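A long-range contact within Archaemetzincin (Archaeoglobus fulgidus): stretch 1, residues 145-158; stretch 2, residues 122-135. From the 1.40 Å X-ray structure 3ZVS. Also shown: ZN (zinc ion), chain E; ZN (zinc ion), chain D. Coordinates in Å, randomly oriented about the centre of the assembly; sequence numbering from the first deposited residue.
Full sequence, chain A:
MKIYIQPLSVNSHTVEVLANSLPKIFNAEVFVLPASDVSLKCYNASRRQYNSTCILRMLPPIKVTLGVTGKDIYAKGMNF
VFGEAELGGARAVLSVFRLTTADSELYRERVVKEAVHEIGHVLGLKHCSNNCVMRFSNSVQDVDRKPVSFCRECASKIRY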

# COMPACT_ATOMS: atom_id res chain seq x y z
N ARG A 145 0.42 16.07 -3.04
CA ARG A 145 -0.09 17.17 -2.20
C ARG A 145 -0.37 16.78 -0.75
O ARG A 145 -0.39 17.64 0.13
CB ARG A 145 -1.33 17.75 -2.84
CG ARG A 145 -1.00 18.70 -3.96
CD ARG A 145 -2.24 19.42 -4.43
NE ARG A 145 -3.13 18.53 -5.16
CZ ARG A 145 -3.21 18.46 -6.49
NH1 ARG A 145 -2.44 19.23 -7.25
NH2 ARG A 145 -4.05 17.62 -7.06
N LYS A 146 -0.63 15.51 -0.48
CA LYS A 146 -0.88 15.09 0.89
C LYS A 146 0.42 14.74 1.62
O LYS A 146 1.42 14.40 1.00
CB LYS A 146 -1.86 13.93 0.93
CG LYS A 146 -1.27 12.53 0.65
CD LYS A 146 -2.43 11.50 0.61
CE LYS A 146 -1.96 10.09 0.32
NZ LYS A 146 -3.15 9.23 -0.12
N PRO A 147 0.42 14.84 2.95
CA PRO A 147 1.65 14.54 3.68
C PRO A 147 1.79 13.03 3.96
O PRO A 147 0.83 12.27 3.79
CB PRO A 147 1.43 15.29 5.00
CG PRO A 147 -0.02 15.15 5.22
CD PRO A 147 -0.67 15.22 3.86
N VAL A 148 2.98 12.63 4.36
CA VAL A 148 3.23 11.25 4.74
C VAL A 148 2.75 10.92 6.16
O VAL A 148 2.64 9.75 6.53
CB VAL A 148 4.76 10.91 4.58
CG1 VAL A 148 5.58 11.62 5.68
CG2 VAL A 148 5.00 9.40 4.64
N SER A 149 2.47 11.95 6.95
CA SER A 149 2.15 11.77 8.35
C SER A 149 0.64 11.74 8.57
O SER A 149 -0.17 12.32 7.83
CB SER A 149 2.72 12.92 9.17
OG SER A 149 2.34 14.13 8.56
N PHE A 150 0.27 11.04 9.62
CA PHE A 150 -1.12 11.06 10.09
C PHE A 150 -1.39 12.38 10.78
O PHE A 150 -0.54 12.87 11.53
CB PHE A 150 -1.38 9.93 11.08
CG PHE A 150 -1.27 8.56 10.47
CD1 PHE A 150 -2.29 8.05 9.70
CD2 PHE A 150 -0.13 7.80 10.67
CE1 PHE A 150 -2.19 6.80 9.12
CE2 PHE A 150 -0.03 6.54 10.10
CZ PHE A 150 -1.05 6.05 9.32
N CYS A 151 -2.57 12.92 10.53
CA CYS A 151 -3.04 14.09 11.28
C CYS A 151 -3.23 13.71 12.74
O CYS A 151 -3.23 12.53 13.11
CB CYS A 151 -4.33 14.66 10.69
SG CYS A 151 -5.82 13.67 11.03
N ARG A 152 -3.40 14.72 13.58
CA ARG A 152 -3.54 14.47 15.01
C ARG A 152 -4.77 13.62 15.33
O ARG A 152 -4.75 12.82 16.24
CB ARG A 152 -3.60 15.80 15.81
CG ARG A 152 -2.36 16.63 15.67
CD ARG A 152 -2.40 17.91 16.54
NE ARG A 152 -3.30 18.93 16.01
CZ ARG A 152 -4.47 19.30 16.53
NH1 ARG A 152 -4.95 18.71 17.60
NH2 ARG A 152 -5.18 20.26 15.93
N GLU A 153 -5.84 13.77 14.56
CA GLU A 153 -7.01 12.95 14.77
C GLU A 153 -6.72 11.48 14.48
O GLU A 153 -7.07 10.62 15.26
CB GLU A 153 -8.19 13.44 13.94
CG GLU A 153 -8.71 14.77 14.45
CD GLU A 153 -10.02 15.13 13.83
OE1 GLU A 153 -10.21 14.87 12.62
OE2 GLU A 153 -10.88 15.70 14.56
N CYS A 154 -6.12 11.20 13.33
CA CYS A 154 -5.87 9.81 12.97
C CYS A 154 -4.83 9.19 13.86
O CYS A 154 -4.95 8.02 14.24
CB CYS A 154 -5.44 9.75 11.52
SG CYS A 154 -6.76 10.03 10.33
N ALA A 155 -3.82 9.97 14.23
CA ALA A 155 -2.76 9.47 15.10
C ALA A 155 -3.35 9.06 16.45
O ALA A 155 -2.92 8.05 17.03
CB ALA A 155 -1.68 10.47 15.26
N SER A 156 -4.35 9.79 16.92
CA SER A 156 -4.94 9.51 18.23
C SER A 156 -5.68 8.18 18.24
O SER A 156 -5.83 7.55 19.28
CB SER A 156 -5.87 10.65 18.63
OG SER A 156 -7.08 10.64 17.93
N LYS A 157 -6.11 7.74 17.06
CA LYS A 157 -6.97 6.56 16.92
C LYS A 157 -6.17 5.27 16.74
O LYS A 157 -6.73 4.17 16.84
CB LYS A 157 -7.90 6.75 15.72
CG LYS A 157 -9.00 7.79 15.86
CD LYS A 157 -9.71 7.90 14.50
CE LYS A 157 -10.98 8.71 14.53
NZ LYS A 157 -10.69 10.15 14.52
N ILE A 158 -4.88 5.38 16.46
CA ILE A 158 -4.04 4.19 16.37
C ILE A 158 -3.53 3.83 17.77
O ILE A 158 -2.49 4.35 18.20
CB ILE A 158 -2.83 4.40 15.46
CG1 ILE A 158 -3.27 4.69 14.03
CG2 ILE A 158 -1.90 3.18 15.50
CD1 ILE A 158 -2.17 5.34 13.21
ZN ZN E . -6.30 12.10 9.39
ZN ZN D . -7.72 4.66 0.98
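Stretch 2, residues 122-135: VLGLKHCSNNCVMR

How does stretch 2 run against stretch 1? It has no regular helix or strand, and it runs antiparallel: V133 CA lies 5.1 Å from V148 CA, C132 CA lies 4.9 Å from C151 CA, and L123 CA lies 6.7 Å from I158 CA. G124, at positive phi, closes a helix in a Schellman motif, and C132 to R135 form a type I turn whose R135 N donates to C132 O at 3.1 Å. Together the two stretches bury 899 Å².

What holds the centre? One zinc ion is bound by SG of C128 and C132 at 2.4 Å each and by SG of C151 and C154 at 2.3 Å each, two cysteines from either stretch. Three of the four sulfurs also accept hydrogen bonds. C132 SG takes C151 N at 3.3 Å and M134 N at 3.4 Å; C128 SG takes N130 N at 3.4 Å. C151 SG caps the helix by accepting from C154 N at 3.4 Å, and it receives N130 ND2 at 3.4 Å as well.

Which other polar groups are satisfied across the contact? N130 ND2 also donates to E153 OE1 at 2.9 Å, so its amide nitrogen serves two acceptors of stretch 1. V133 N reaches S149 O at 3.0 Å, and K146 NZ donates to R135 O at 2.9 Å. Water 3 links N131 OD1 at 2.8 Å to R145 O at 2.7 Å, donating to both, while water 2 donates to N131 O at 2.8 Å and accepts from S149 OG at 3.0 Å.

Where is the apolar packing? V133 CG1 sits over one face of the F150 ring, 3.8 Å from its centroid, while M134 CG lies at its edge, 3.7 Å from F150 CE1. L125 CD1 approaches F150 CE1 at 3.6 Å and C154 CB at 3.9 Å. Farther along, I158 CG2 meets L123 CD1 at 3.9 Å.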

# COMPACT_ATOMS: atom_id res chain seq x y z
N VAL A 122 -5.80 -0.74 7.45
CA VAL A 122 -5.82 -2.00 8.18
C VAL A 122 -5.99 -1.73 9.69
O VAL A 122 -6.66 -2.51 10.39
CB VAL A 122 -4.56 -2.87 7.92
CG1 VAL A 122 -4.67 -4.20 8.68
CG2 VAL A 122 -4.40 -3.13 6.44
N LEU A 123 -5.44 -0.62 10.15
CA LEU A 123 -5.53 -0.22 11.55
C LEU A 123 -6.85 0.44 11.90
O LEU A 123 -7.02 0.90 13.02
CB LEU A 123 -4.40 0.73 11.94
CG LEU A 123 -3.01 0.15 11.75
CD1 LEU A 123 -1.95 1.18 12.10
CD2 LEU A 123 -2.85 -1.14 12.54
N GLY A 124 -7.74 0.56 10.93
CA GLY A 124 -9.12 0.94 11.19
C GLY A 124 -9.45 2.36 10.77
O GLY A 124 -10.58 2.81 11.00
N LEU A 125 -8.51 3.05 10.13
CA LEU A 125 -8.74 4.41 9.68
C LEU A 125 -9.43 4.48 8.33
O LEU A 125 -8.99 3.89 7.34
CB LEU A 125 -7.43 5.21 9.60
CG LEU A 125 -6.64 5.32 10.90
CD1 LEU A 125 -5.31 5.98 10.68
CD2 LEU A 125 -7.44 6.14 11.90
N LYS A 126 -10.54 5.20 8.29
CA LYS A 126 -11.21 5.55 7.05
C LYS A 126 -10.55 6.76 6.38
O LYS A 126 -9.65 7.40 6.94
CB LYS A 126 -12.68 5.86 7.32
CG LYS A 126 -13.42 4.68 7.90
CD LYS A 126 -14.93 4.96 8.09
CE LYS A 126 -15.51 4.02 9.15
NZ LYS A 126 -14.91 4.22 10.53
N HIS A 127 -10.95 7.06 5.15
CA HIS A 127 -10.43 8.27 4.53
C HIS A 127 -10.69 9.48 5.39
O HIS A 127 -11.74 9.61 6.02
CB HIS A 127 -11.00 8.45 3.14
CG HIS A 127 -10.44 7.46 2.18
ND1 HIS A 127 -11.15 6.91 1.14
CD2 HIS A 127 -9.23 6.86 2.16
CE1 HIS A 127 -10.38 6.04 0.51
NE2 HIS A 127 -9.20 6.01 1.10
N CYS A 128 -9.70 10.36 5.39
CA CYS A 128 -9.66 11.55 6.23
C CYS A 128 -9.63 12.79 5.33
O CYS A 128 -8.90 12.84 4.33
CB CYS A 128 -8.36 11.48 7.02
SG CYS A 128 -8.17 12.88 8.21
N SER A 129 -10.37 13.83 5.68
CA SER A 129 -10.34 15.03 4.84
C SER A 129 -9.33 16.07 5.32
O SER A 129 -9.16 17.12 4.72
CB SER A 129 -11.72 15.65 4.75
OG SER A 129 -12.09 16.13 6.01
N ASN A 130 -8.58 15.73 6.36
CA ASN A 130 -7.61 16.66 6.92
C ASN A 130 -6.29 16.65 6.14
O ASN A 130 -6.16 15.93 5.15
CB ASN A 130 -7.32 16.32 8.38
CG ASN A 130 -8.56 16.32 9.23
OD1 ASN A 130 -9.55 16.99 8.93
ND2 ASN A 130 -8.51 15.56 10.31
N ASN A 131 -5.32 17.45 6.58
CA ASN A 131 -4.00 17.47 5.99
C ASN A 131 -3.32 16.23 6.52
O ASN A 131 -2.73 16.24 7.58
CB ASN A 131 -3.29 18.73 6.48
CG ASN A 131 -2.05 19.05 5.71
OD1 ASN A 131 -1.45 18.17 5.09
ND2 ASN A 131 -1.64 20.31 5.74
N CYS A 132 -3.46 15.12 5.78
CA CYS A 132 -3.27 13.79 6.36
C CYS A 132 -2.97 12.78 5.25
O CYS A 132 -3.59 12.83 4.20
CB CYS A 132 -4.56 13.37 7.08
SG CYS A 132 -4.42 11.81 8.01
N VAL A 133 -2.11 11.80 5.57
CA VAL A 133 -1.81 10.70 4.65
C VAL A 133 -3.04 9.85 4.35
O VAL A 133 -3.07 9.17 3.33
CB VAL A 133 -0.67 9.85 5.26
CG1 VAL A 133 -1.13 9.10 6.51
CG2 VAL A 133 -0.07 8.92 4.22
N MET A 134 -4.05 9.86 5.24
CA MET A 134 -5.28 9.13 5.02
C MET A 134 -6.27 9.80 4.07
O MET A 134 -7.33 9.21 3.80
CB MET A 134 -5.98 8.77 6.36
CG MET A 134 -5.22 7.73 7.23
SD MET A 134 -4.68 6.24 6.32
CE MET A 134 -6.25 5.65 5.63
N ARG A 135 -5.94 10.95 3.51
CA ARG A 135 -6.77 11.49 2.42
C ARG A 135 -6.81 10.50 1.28
O ARG A 135 -5.77 9.91 0.91
CB ARG A 135 -6.15 12.74 1.83
CG ARG A 135 -6.30 14.01 2.61
CD ARG A 135 -5.87 15.17 1.66
NE ARG A 135 -5.53 16.39 2.38
CZ ARG A 135 -4.70 17.32 1.93
NH1 ARG A 135 -4.07 17.18 0.76
NH2 ARG A 135 -4.51 18.40 2.67
O HOH W 1 -8.41 3.08 14.39
O HOH W 2 -0.40 15.27 8.81
O HOH W 3 -0.11 18.55 2.69